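Local coordinates for piwi domain-containing protein (Vanderwaltozyma polyspora, PDB 5THE) that probably binds guide RNA as a budding yeast Argonaute, whose C-terminal lobe in this structure holds a strand of RNA, at residues A[450-455]-A[486-491]; A[477-482]-A[492-497]. One frame throughout, in Å; residues are numbered along the deposited sequence.

Contact 1: residues A[450-455]-A[486-491]; sequences VPCHYW and VKVPAP. With nucleotides of chain B.
In the RNase H-like PIWI domain, the start of strand 452-459 packs against the loop that enters helix 490-515, with Cys452 and the tip of Tyr454 meeting Lys487, Val488 and Pro489. Tyr454 and Pro489 reach toward each other tip to tip. The tyrosine OH lies 3.1 Å from Pro489 CD, and the same methylene is 3.6 Å from Tyr454 CE2, which puts the pyrrolidine at the edge of the phenol ring, near its plane. Cys452 packs next to this pair: with SG anti to its backbone N (chi1 -175°), its sulphur sits above the Tyr454 ring, offset toward the rim, while packing 3.7 Å from Val488 CG2. Its CB in turn rests 3.4 Å from Lys487 O.

No direct hydrogen bond joins the two segments. A water 2.7 Å from Tyr454 OH is also placed to donate to Lys487 O, where other acceptors compete for its protons, so it can link the phenol to the loop backbone only in some proton arrangements. Behind the contact, Phe437 lies against the Tyr454 ring, and strand 383-389 contributes Thr388 to the packing of both Cys452 and Val488.

At the other end of the contact runs the RNA backbone. Val450 N donates to OP1 of A6 of chain B at 2.8 Å and 157°, and Lys487 N donates to OP1 of A5 of chain B at 2.8 Å with a more bent angle of 135°. The lysine's aliphatic carbons touch both phosphates, CD lying 3.3 Å from OP2 of A6 of chain B. Both bonds come from peptide N-H groups and end on phosphate oxygens, a chemistry consistent, in this contact, with binding independent of base identity. The lysine ammonium, close to the phosphate of A5 of chain B, would probably add favourable electrostatics.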
loop_
_atom_site.group_PDB
_atom_site.type_symbol
_atom_site.label_atom_id
_atom_site.label_comp_id
_atom_site.label_asym_id
_atom_site.label_seq_id
_atom_site.Cartn_x
_atom_site.Cartn_y
_atom_site.Cartn_z
ATOM N N VAL A 450 2.959 -16.276 -7.781
ATOM C CA VAL A 450 1.511 -16.441 -7.789
ATOM C C VAL A 450 0.925 -15.255 -8.541
ATOM O O VAL A 450 1.097 -14.112 -8.104
ATOM C CB VAL A 450 0.932 -16.513 -6.368
ATOM C CG1 VAL A 450 -0.598 -16.722 -6.433
ATOM C CG2 VAL A 450 1.634 -17.596 -5.549
ATOM N N PRO A 451 0.218 -15.468 -9.643
ATOM C CA PRO A 451 -0.381 -14.343 -10.361
ATOM C C PRO A 451 -1.546 -13.750 -9.580
ATOM O O PRO A 451 -2.148 -14.391 -8.719
ATOM C CB PRO A 451 -0.848 -14.975 -11.675
ATOM C CG PRO A 451 -1.130 -16.436 -11.311
ATOM C CD PRO A 451 -0.156 -16.779 -10.213
ATOM N N CYS A 452 -1.847 -12.485 -9.868
ATOM C CA CYS A 452 -3.038 -11.866 -9.309
ATOM C C CYS A 452 -4.204 -12.097 -10.259
ATOM O O CYS A 452 -4.057 -11.980 -11.483
ATOM C CB CYS A 452 -2.844 -10.369 -9.079
ATOM S SG CYS A 452 -4.273 -9.596 -8.255
ATOM N N HIS A 453 -5.346 -12.474 -9.693
ATOM C CA HIS A 453 -6.579 -12.662 -10.455
ATOM C C HIS A 453 -7.453 -11.418 -10.292
ATOM O O HIS A 453 -7.848 -11.072 -9.173
ATOM C CB HIS A 453 -7.316 -13.925 -9.990
ATOM C CG HIS A 453 -8.307 -14.442 -10.991
ATOM N ND1 HIS A 453 -8.986 -15.629 -10.828
ATOM C CD2 HIS A 453 -8.732 -13.923 -12.170
ATOM C CE1 HIS A 453 -9.787 -15.822 -11.864
ATOM N NE2 HIS A 453 -9.654 -14.800 -12.690
ATOM N N TYR A 454 -7.730 -10.739 -11.405
ATOM C CA TYR A 454 -8.478 -9.497 -11.422
ATOM C C TYR A 454 -9.844 -9.724 -12.046
ATOM O O TYR A 454 -9.973 -10.473 -13.019
ATOM C CB TYR A 454 -7.779 -8.417 -12.246
ATOM C CG TYR A 454 -6.417 -7.978 -11.800
ATOM C CD1 TYR A 454 -5.274 -8.671 -12.193
ATOM C CD2 TYR A 454 -6.262 -6.826 -11.037
ATOM C CE1 TYR A 454 -4.014 -8.239 -11.806
ATOM C CE2 TYR A 454 -5.012 -6.389 -10.642
ATOM C CZ TYR A 454 -3.888 -7.089 -11.036
ATOM O OH TYR A 454 -2.631 -6.643 -10.645
ATOM N N TRP A 455 -10.844 -9.026 -11.527
ATOM C CA TRP A 455 -12.147 -8.964 -12.168
ATOM C C TRP A 455 -12.578 -7.511 -12.274
ATOM O O TRP A 455 -12.590 -6.797 -11.273
ATOM C CB TRP A 455 -13.190 -9.758 -11.380
ATOM C CG TRP A 455 -12.795 -11.182 -11.074
ATOM C CD1 TRP A 455 -11.796 -11.610 -10.221
ATOM C CD2 TRP A 455 -13.415 -12.357 -11.580
ATOM N NE1 TRP A 455 -11.758 -12.986 -10.184
ATOM C CE2 TRP A 455 -12.746 -13.470 -11.005
ATOM C CE3 TRP A 455 -14.475 -12.585 -12.460
ATOM C CZ2 TRP A 455 -13.100 -14.784 -11.295
ATOM C CZ3 TRP A 455 -14.827 -13.900 -12.746
ATOM C CH2 TRP A 455 -14.140 -14.983 -12.164
ATOM N N VAL A 486 5.251 -4.880 -7.413
ATOM C CA VAL A 486 4.652 -5.828 -6.476
ATOM C C VAL A 486 3.559 -6.635 -7.165
ATOM O O VAL A 486 3.246 -6.414 -8.344
ATOM C CB VAL A 486 4.131 -5.102 -5.225
ATOM C CG1 VAL A 486 5.311 -4.529 -4.448
ATOM C CG2 VAL A 486 3.159 -3.994 -5.614
ATOM N N LYS A 487 2.971 -7.582 -6.434
ATOM C CA LYS A 487 2.149 -8.603 -7.065
ATOM C C LYS A 487 0.720 -8.141 -7.302
ATOM O O LYS A 487 -0.047 -8.856 -7.956
ATOM C CB LYS A 487 2.159 -9.884 -6.209
ATOM C CG LYS A 487 1.597 -9.737 -4.778
ATOM C CD LYS A 487 1.947 -10.998 -3.968
ATOM C CE LYS A 487 1.319 -11.012 -2.581
ATOM N NZ LYS A 487 1.697 -9.835 -1.750
ATOM N N VAL A 488 0.371 -6.955 -6.820
ATOM C CA VAL A 488 -0.995 -6.441 -6.822
ATOM C C VAL A 488 -0.872 -4.922 -6.912
ATOM O O VAL A 488 0.119 -4.370 -6.425
ATOM C CB VAL A 488 -1.739 -6.941 -5.565
ATOM C CG1 VAL A 488 -1.344 -6.139 -4.323
ATOM C CG2 VAL A 488 -3.219 -6.987 -5.781
ATOM N N PRO A 489 -1.801 -4.199 -7.539
ATOM C CA PRO A 489 -1.614 -2.743 -7.664
ATOM C C PRO A 489 -1.429 -2.083 -6.305
ATOM O O PRO A 489 -2.002 -2.513 -5.302
ATOM C CB PRO A 489 -2.899 -2.278 -8.353
ATOM C CG PRO A 489 -3.287 -3.496 -9.216
ATOM C CD PRO A 489 -2.982 -4.665 -8.282
ATOM N N ALA A 490 -0.611 -1.033 -6.284
ATOM C CA ALA A 490 -0.284 -0.375 -5.021
ATOM C C ALA A 490 -1.505 0.008 -4.184
ATOM O O ALA A 490 -1.441 -0.151 -2.955
ATOM C CB ALA A 490 0.586 0.855 -5.306
ATOM N N PRO A 491 -2.618 0.496 -4.750
ATOM C CA PRO A 491 -3.785 0.799 -3.899
ATOM C C PRO A 491 -4.251 -0.384 -3.083
ATOM O O PRO A 491 -4.678 -0.202 -1.939
ATOM C CB PRO A 491 -4.862 1.215 -4.915
ATOM C CG PRO A 491 -4.110 1.646 -6.106
ATOM C CD PRO A 491 -2.873 0.836 -6.165
ATOM P P A B 5 5.405 -8.680 -3.074
ATOM O OP1 A B 5 4.429 -8.431 -4.172
ATOM O OP2 A B 5 5.001 -8.585 -1.655
ATOM O "O5'" A B 5 6.059 -10.093 -3.366
ATOM C "C5'" A B 5 6.576 -10.379 -4.654
ATOM C "C4'" A B 5 7.518 -11.552 -4.613
ATOM O "O4'" A B 5 8.655 -11.233 -3.774
ATOM C "C3'" A B 5 6.944 -12.822 -4.005
ATOM O "O3'" A B 5 6.225 -13.566 -4.963
ATOM C "C2'" A B 5 8.184 -13.542 -3.486
ATOM O "O2'" A B 5 8.860 -14.200 -4.545
ATOM C "C1'" A B 5 9.059 -12.370 -3.050
ATOM N N9 A B 5 8.911 -12.078 -1.621
ATOM C C8 A B 5 7.969 -11.305 -0.986
ATOM N N7 A B 5 8.144 -11.264 0.314
ATOM C C5 A B 5 9.262 -12.062 0.526
ATOM C C6 A B 5 9.950 -12.413 1.690
ATOM N N6 A B 5 9.573 -11.982 2.895
ATOM N N1 A B 5 11.032 -13.226 1.551
ATOM C C2 A B 5 11.386 -13.646 0.320
ATOM N N3 A B 5 10.812 -13.374 -0.855
ATOM C C4 A B 5 9.747 -12.575 -0.660
ATOM P P A B 6 4.863 -14.306 -4.577
ATOM O OP1 A B 6 4.314 -14.741 -5.903
ATOM O OP2 A B 6 4.066 -13.507 -3.624
ATOM O "O5'" A B 6 5.333 -15.568 -3.741
ATOM C "C5'" A B 6 5.997 -16.637 -4.373
ATOM C "C4'" A B 6 6.601 -17.540 -3.345
ATOM O "O4'" A B 6 7.554 -16.787 -2.556
ATOM C "C3'" A B 6 5.636 -18.112 -2.317
ATOM O "O3'" A B 6 4.942 -19.254 -2.797
ATOM C "C2'" A B 6 6.560 -18.421 -1.157
ATOM O "O2'" A B 6 7.281 -19.612 -1.452
ATOM C "C1'" A B 6 7.527 -17.230 -1.224
ATOM N N9 A B 6 7.075 -16.089 -0.411
ATOM C C8 A B 6 6.194 -15.106 -0.790
ATOM N N7 A B 6 5.965 -14.197 0.125
ATOM C C5 A B 6 6.756 -14.620 1.181
ATOM C C6 A B 6 6.952 -14.076 2.453
ATOM N N6 A B 6 6.339 -12.960 2.862
ATOM N N1 A B 6 7.808 -14.731 3.275
ATOM C C2 A B 6 8.411 -15.851 2.830
ATOM N N3 A B 6 8.308 -16.461 1.645
ATOM C C4 A B 6 7.452 -15.780 0.868
ATOM P P A B 4 7.248 -5.321 1.433
ATOM O OP1 A B 4 6.079 -4.418 1.602
ATOM O OP2 A B 4 7.642 -6.281 2.471
ATOM O "O5'" A B 4 7.065 -6.110 0.064
ATOM C "C5'" A B 4 7.057 -5.402 -1.161
ATOM C "C4'" A B 4 7.951 -6.042 -2.186
ATOM O "O4'" A B 4 9.326 -6.013 -1.741
ATOM C "C3'" A B 4 7.686 -7.504 -2.484
ATOM O "O3'" A B 4 6.595 -7.651 -3.370
ATOM C "C2'" A B 4 9.022 -7.960 -3.059
ATOM O "O2'" A B 4 9.167 -7.507 -4.402
ATOM C "C1'" A B 4 9.999 -7.163 -2.185
ATOM N N9 A B 4 10.401 -7.912 -0.989
ATOM C C8 A B 4 9.654 -8.115 0.144
ATOM N N7 A B 4 10.266 -8.821 1.062
ATOM C C5 A B 4 11.496 -9.089 0.489
ATOM C C6 A B 4 12.589 -9.790 0.981
ATOM N N6 A B 4 12.563 -10.358 2.192
ATOM N N1 A B 4 13.678 -9.877 0.183
ATOM C C2 A B 4 13.646 -9.281 -1.029
ATOM N N3 A B 4 12.666 -8.577 -1.605
ATOM C C4 A B 4 11.606 -8.535 -0.777
HETATM O O HOH W 1 -0.567 -8.309 -11.100
#

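Contact 2: residues A[477-482]-A[492-497]; sequences YIFGRS and VYYADL. With nucleotides of chain B.
Arg481 meets Leu497 tip to tip beside the RNA: Leu497 CD1 lies over one face of the guanidinium, and OP1 of A3 of chain B over the opposite face. In the guanidinium plane, NE and NH2 both donate to a single oxygen, OP1 of A4 of chain B, at 2.7 and 2.8 Å respectively. This two-pronged grip fixes the rotation of the group, and NH1 hydrogen-bonds to O of Ile549, the last residue of the chain, whose carboxylate would probably add to the charge balance around the guanidinium.

Phe479 forms the next layer. Its CG is anti to the backbone N (chi1 -176°), and its ring has Tyr493 over one face, Phe479 CZ lying 3.5 Å from Tyr493 CD1 with the ring planes inclined by 31°. The Tyr494 ring is slid aside so that the two barely overlap, its CE1 3.5 Å from Phe479 CD1; the three form an aromatic cluster. Tyr493 also extends to the phosphate of A5 of chain B, although its modelled OH to OP2 separation is doubtfully short.

What positions Arg481 is a type I turn from Phe479 to Ser482, closed by Ser482 N to Phe479 O at 3.2 Å. Inside that turn Gly480 N donates to Tyr494 OH at 2.9 Å and 160°, pinning the turn to the helix, while Gly480 O accepts from Asn246. Helix 490-515 is itself anchored in the domain: Val492 packs on Phe342 and Asp344 of strand 339-344, and Ala495 O accepts from Ser286 of strand 282-289.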
loop_
_atom_site.group_PDB
_atom_site.type_symbol
_atom_site.label_atom_id
_atom_site.label_comp_id
_atom_site.label_asym_id
_atom_site.label_seq_id
_atom_site.Cartn_x
_atom_site.Cartn_y
_atom_site.Cartn_z
ATOM N N TYR A 477 3.969 -0.823 -10.084
ATOM C CA TYR A 477 5.298 -0.238 -10.065
ATOM C C TYR A 477 5.404 0.999 -9.180
ATOM O O TYR A 477 6.469 1.609 -9.136
ATOM C CB TYR A 477 5.732 0.115 -11.498
ATOM C CG TYR A 477 6.091 -1.085 -12.343
ATOM C CD1 TYR A 477 5.109 -1.994 -12.761
ATOM C CD2 TYR A 477 7.409 -1.318 -12.722
ATOM C CE1 TYR A 477 5.432 -3.088 -13.537
ATOM C CE2 TYR A 477 7.745 -2.413 -13.501
ATOM C CZ TYR A 477 6.750 -3.287 -13.904
ATOM O OH TYR A 477 7.088 -4.366 -14.663
ATOM N N ILE A 478 4.346 1.390 -8.468
ATOM C CA ILE A 478 4.471 2.557 -7.606
ATOM C C ILE A 478 4.093 2.219 -6.171
ATOM O O ILE A 478 3.437 3.008 -5.486
ATOM C CB ILE A 478 3.637 3.743 -8.125
ATOM C CG1 ILE A 478 2.214 3.320 -8.442
ATOM C CG2 ILE A 478 4.291 4.359 -9.349
ATOM C CD1 ILE A 478 1.411 4.429 -9.018
ATOM N N PHE A 479 4.492 1.048 -5.704
ATOM C CA PHE A 479 4.407 0.754 -4.279
ATOM C C PHE A 479 5.607 1.417 -3.608
ATOM O O PHE A 479 6.747 0.967 -3.769
ATOM C CB PHE A 479 4.372 -0.751 -4.061
ATOM C CG PHE A 479 4.179 -1.155 -2.637
ATOM C CD1 PHE A 479 2.999 -0.861 -1.971
ATOM C CD2 PHE A 479 5.166 -1.863 -1.970
ATOM C CE1 PHE A 479 2.808 -1.267 -0.666
ATOM C CE2 PHE A 479 4.988 -2.258 -0.664
ATOM C CZ PHE A 479 3.810 -1.961 -0.002
ATOM N N GLY A 480 5.363 2.502 -2.885
ATOM C CA GLY A 480 6.427 3.438 -2.565
ATOM C C GLY A 480 7.456 2.957 -1.553
ATOM O O GLY A 480 8.455 3.658 -1.358
ATOM N N ARG A 481 7.262 1.801 -0.910
ATOM C CA ARG A 481 8.282 1.307 0.012
ATOM C C ARG A 481 9.103 0.146 -0.545
ATOM O O ARG A 481 9.889 -0.458 0.193
ATOM C CB ARG A 481 7.655 0.928 1.361
ATOM C CG ARG A 481 6.960 -0.421 1.429
ATOM C CD ARG A 481 6.418 -0.692 2.833
ATOM N NE ARG A 481 5.839 -2.028 2.926
ATOM C CZ ARG A 481 5.104 -2.474 3.941
ATOM N NH1 ARG A 481 4.821 -1.690 4.979
ATOM N NH2 ARG A 481 4.647 -3.715 3.913
ATOM N N SER A 482 8.997 -0.157 -1.835
ATOM C CA SER A 482 9.849 -1.176 -2.416
ATOM C C SER A 482 10.426 -0.659 -3.722
ATOM O O SER A 482 9.889 0.264 -4.337
ATOM C CB SER A 482 9.091 -2.491 -2.644
ATOM O OG SER A 482 8.246 -2.391 -3.775
ATOM N N VAL A 492 -4.209 -1.591 -3.667
ATOM C CA VAL A 492 -4.641 -2.791 -2.960
ATOM C C VAL A 492 -3.683 -3.099 -1.824
ATOM O O VAL A 492 -4.096 -3.318 -0.682
ATOM C CB VAL A 492 -4.754 -3.976 -3.935
ATOM C CG1 VAL A 492 -4.967 -5.308 -3.160
ATOM C CG2 VAL A 492 -5.866 -3.741 -4.929
ATOM N N TYR A 493 -2.389 -3.115 -2.128
ATOM C CA TYR A 493 -1.378 -3.326 -1.101
ATOM C C TYR A 493 -1.525 -2.301 0.022
ATOM O O TYR A 493 -1.519 -2.653 1.206
ATOM C CB TYR A 493 0.009 -3.246 -1.751
ATOM C CG TYR A 493 1.039 -4.270 -1.292
ATOM C CD1 TYR A 493 1.368 -4.411 0.053
ATOM C CD2 TYR A 493 1.737 -5.052 -2.227
ATOM C CE1 TYR A 493 2.335 -5.342 0.468
ATOM C CE2 TYR A 493 2.689 -5.980 -1.833
ATOM C CZ TYR A 493 2.992 -6.122 -0.485
ATOM O OH TYR A 493 3.943 -7.044 -0.102
ATOM N N TYR A 494 -1.673 -1.023 -0.334
ATOM C CA TYR A 494 -1.873 0.018 0.677
ATOM C C TYR A 494 -3.101 -0.251 1.538
ATOM O O TYR A 494 -3.064 -0.058 2.761
ATOM C CB TYR A 494 -2.022 1.379 0.015
ATOM C CG TYR A 494 -0.775 1.893 -0.649
ATOM C CD1 TYR A 494 0.487 1.587 -0.142
ATOM C CD2 TYR A 494 -0.858 2.708 -1.770
ATOM C CE1 TYR A 494 1.639 2.080 -0.745
ATOM C CE2 TYR A 494 0.289 3.204 -2.385
ATOM C CZ TYR A 494 1.532 2.876 -1.870
ATOM O OH TYR A 494 2.663 3.360 -2.472
ATOM N N ALA A 495 -4.214 -0.648 0.909
ATOM C CA ALA A 495 -5.429 -0.917 1.670
ATOM C C ALA A 495 -5.236 -2.099 2.605
ATOM O O ALA A 495 -5.719 -2.076 3.746
ATOM C CB ALA A 495 -6.609 -1.166 0.727
ATOM N N ASP A 496 -4.550 -3.151 2.135
ATOM C CA ASP A 496 -4.252 -4.286 3.009
ATOM C C ASP A 496 -3.477 -3.829 4.233
ATOM O O ASP A 496 -3.800 -4.207 5.363
ATOM C CB ASP A 496 -3.455 -5.361 2.263
ATOM C CG ASP A 496 -4.197 -5.925 1.095
ATOM O OD1 ASP A 496 -5.437 -5.798 1.047
ATOM O OD2 ASP A 496 -3.538 -6.509 0.218
ATOM N N LEU A 497 -2.436 -3.015 4.018
ATOM C CA LEU A 497 -1.598 -2.549 5.121
ATOM C C LEU A 497 -2.372 -1.675 6.092
ATOM O O LEU A 497 -2.091 -1.689 7.292
ATOM C CB LEU A 497 -0.403 -1.774 4.569
ATOM C CG LEU A 497 0.500 -2.658 3.701
ATOM C CD1 LEU A 497 1.583 -1.802 3.061
ATOM C CD2 LEU A 497 1.112 -3.736 4.578
ATOM P P A B 4 7.248 -5.321 1.433
ATOM O OP1 A B 4 6.079 -4.418 1.602
ATOM O OP2 A B 4 7.642 -6.281 2.471
ATOM O "O5'" A B 4 7.065 -6.110 0.064
ATOM C "C5'" A B 4 7.057 -5.402 -1.161
ATOM C "C4'" A B 4 7.951 -6.042 -2.186
ATOM O "O4'" A B 4 9.326 -6.013 -1.741
ATOM C "C3'" A B 4 7.686 -7.504 -2.484
ATOM O "O3'" A B 4 6.595 -7.651 -3.370
ATOM C "C2'" A B 4 9.022 -7.960 -3.059
ATOM O "O2'" A B 4 9.167 -7.507 -4.402
ATOM C "C1'" A B 4 9.999 -7.163 -2.185
ATOM N N9 A B 4 10.401 -7.912 -0.989
ATOM C C8 A B 4 9.654 -8.115 0.144
ATOM N N7 A B 4 10.266 -8.821 1.062
ATOM C C5 A B 4 11.496 -9.089 0.489
ATOM C C6 A B 4 12.589 -9.790 0.981
ATOM N N6 A B 4 12.563 -10.358 2.192
ATOM N N1 A B 4 13.678 -9.877 0.183
ATOM C C2 A B 4 13.646 -9.281 -1.029
ATOM N N3 A B 4 12.666 -8.577 -1.605
ATOM C C4 A B 4 11.606 -8.535 -0.777
ATOM P P A B 3 9.211 -3.377 6.099
ATOM O OP1 A B 3 7.950 -2.579 6.164
ATOM O OP2 A B 3 9.359 -4.629 6.900
ATOM O "O5'" A B 3 9.572 -3.711 4.580
ATOM C "C5'" A B 3 9.517 -2.689 3.598
ATOM C "C4'" A B 3 10.163 -3.126 2.314
ATOM O "O4'" A B 3 11.594 -3.295 2.483
ATOM C "C3'" A B 3 9.702 -4.463 1.766
ATOM O "O3'" A B 3 8.473 -4.347 1.097
ATOM C "C2'" A B 3 10.851 -4.844 0.848
ATOM O "O2'" A B 3 10.774 -4.116 -0.372
ATOM C "C1'" A B 3 12.050 -4.343 1.657
ATOM N N9 A B 3 12.526 -5.422 2.521
ATOM C C8 A B 3 11.992 -5.828 3.725
ATOM N N7 A B 3 12.611 -6.869 4.228
ATOM C C5 A B 3 13.594 -7.150 3.297
ATOM C C6 A B 3 14.562 -8.146 3.273
ATOM N N6 A B 3 14.681 -9.042 4.269
ATOM N N1 A B 3 15.385 -8.160 2.203
ATOM C C2 A B 3 15.218 -7.235 1.235
ATOM N N3 A B 3 14.326 -6.244 1.136
ATOM C C4 A B 3 13.543 -6.276 2.224
ATOM P P A B 5 5.405 -8.680 -3.074
ATOM O OP1 A B 5 4.429 -8.431 -4.172
ATOM O OP2 A B 5 5.001 -8.585 -1.655
ATOM O "O5'" A B 5 6.059 -10.093 -3.366
ATOM C "C5'" A B 5 6.576 -10.379 -4.654
ATOM C "C4'" A B 5 7.518 -11.552 -4.613
ATOM O "O4'" A B 5 8.655 -11.233 -3.774
ATOM C "C3'" A B 5 6.944 -12.822 -4.005
ATOM O "O3'" A B 5 6.225 -13.566 -4.963
ATOM C "C2'" A B 5 8.184 -13.542 -3.486
ATOM O "O2'" A B 5 8.860 -14.200 -4.545
ATOM C "C1'" A B 5 9.059 -12.370 -3.050
ATOM N N9 A B 5 8.911 -12.078 -1.621
ATOM C C8 A B 5 7.969 -11.305 -0.986
ATOM N N7 A B 5 8.144 -11.264 0.314
ATOM C C5 A B 5 9.262 -12.062 0.526
ATOM C C6 A B 5 9.950 -12.413 1.690
ATOM N N6 A B 5 9.573 -11.982 2.895
ATOM N N1 A B 5 11.032 -13.226 1.551
ATOM C C2 A B 5 11.386 -13.646 0.320
ATOM N N3 A B 5 10.812 -13.374 -0.855
ATOM C C4 A B 5 9.747 -12.575 -0.660
HETATM O O HOH W 2 2.212 4.913 -4.560
#

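How the contacts relate
Contacts 1 and 2 share helix 490-515, and their segments alternate along the chain, with centres 11 Å apart. They meet directly where Val486 CG1 packs 3.6 Å from Phe479 CD2 and where Val488 CG1 lies 3.9 Å from Tyr493 N, so the aromatic cluster of contact 2 backs onto the loop of contact 1. Together they follow consecutive phosphates of chain B: Arg481 takes A4, and the backbone N-H groups of contact 1 take A5 and A6. On the same helix, Asp496 comes close to Asp272 and Asp344, a cluster consistent with the acidic centre of RNase H-like folds.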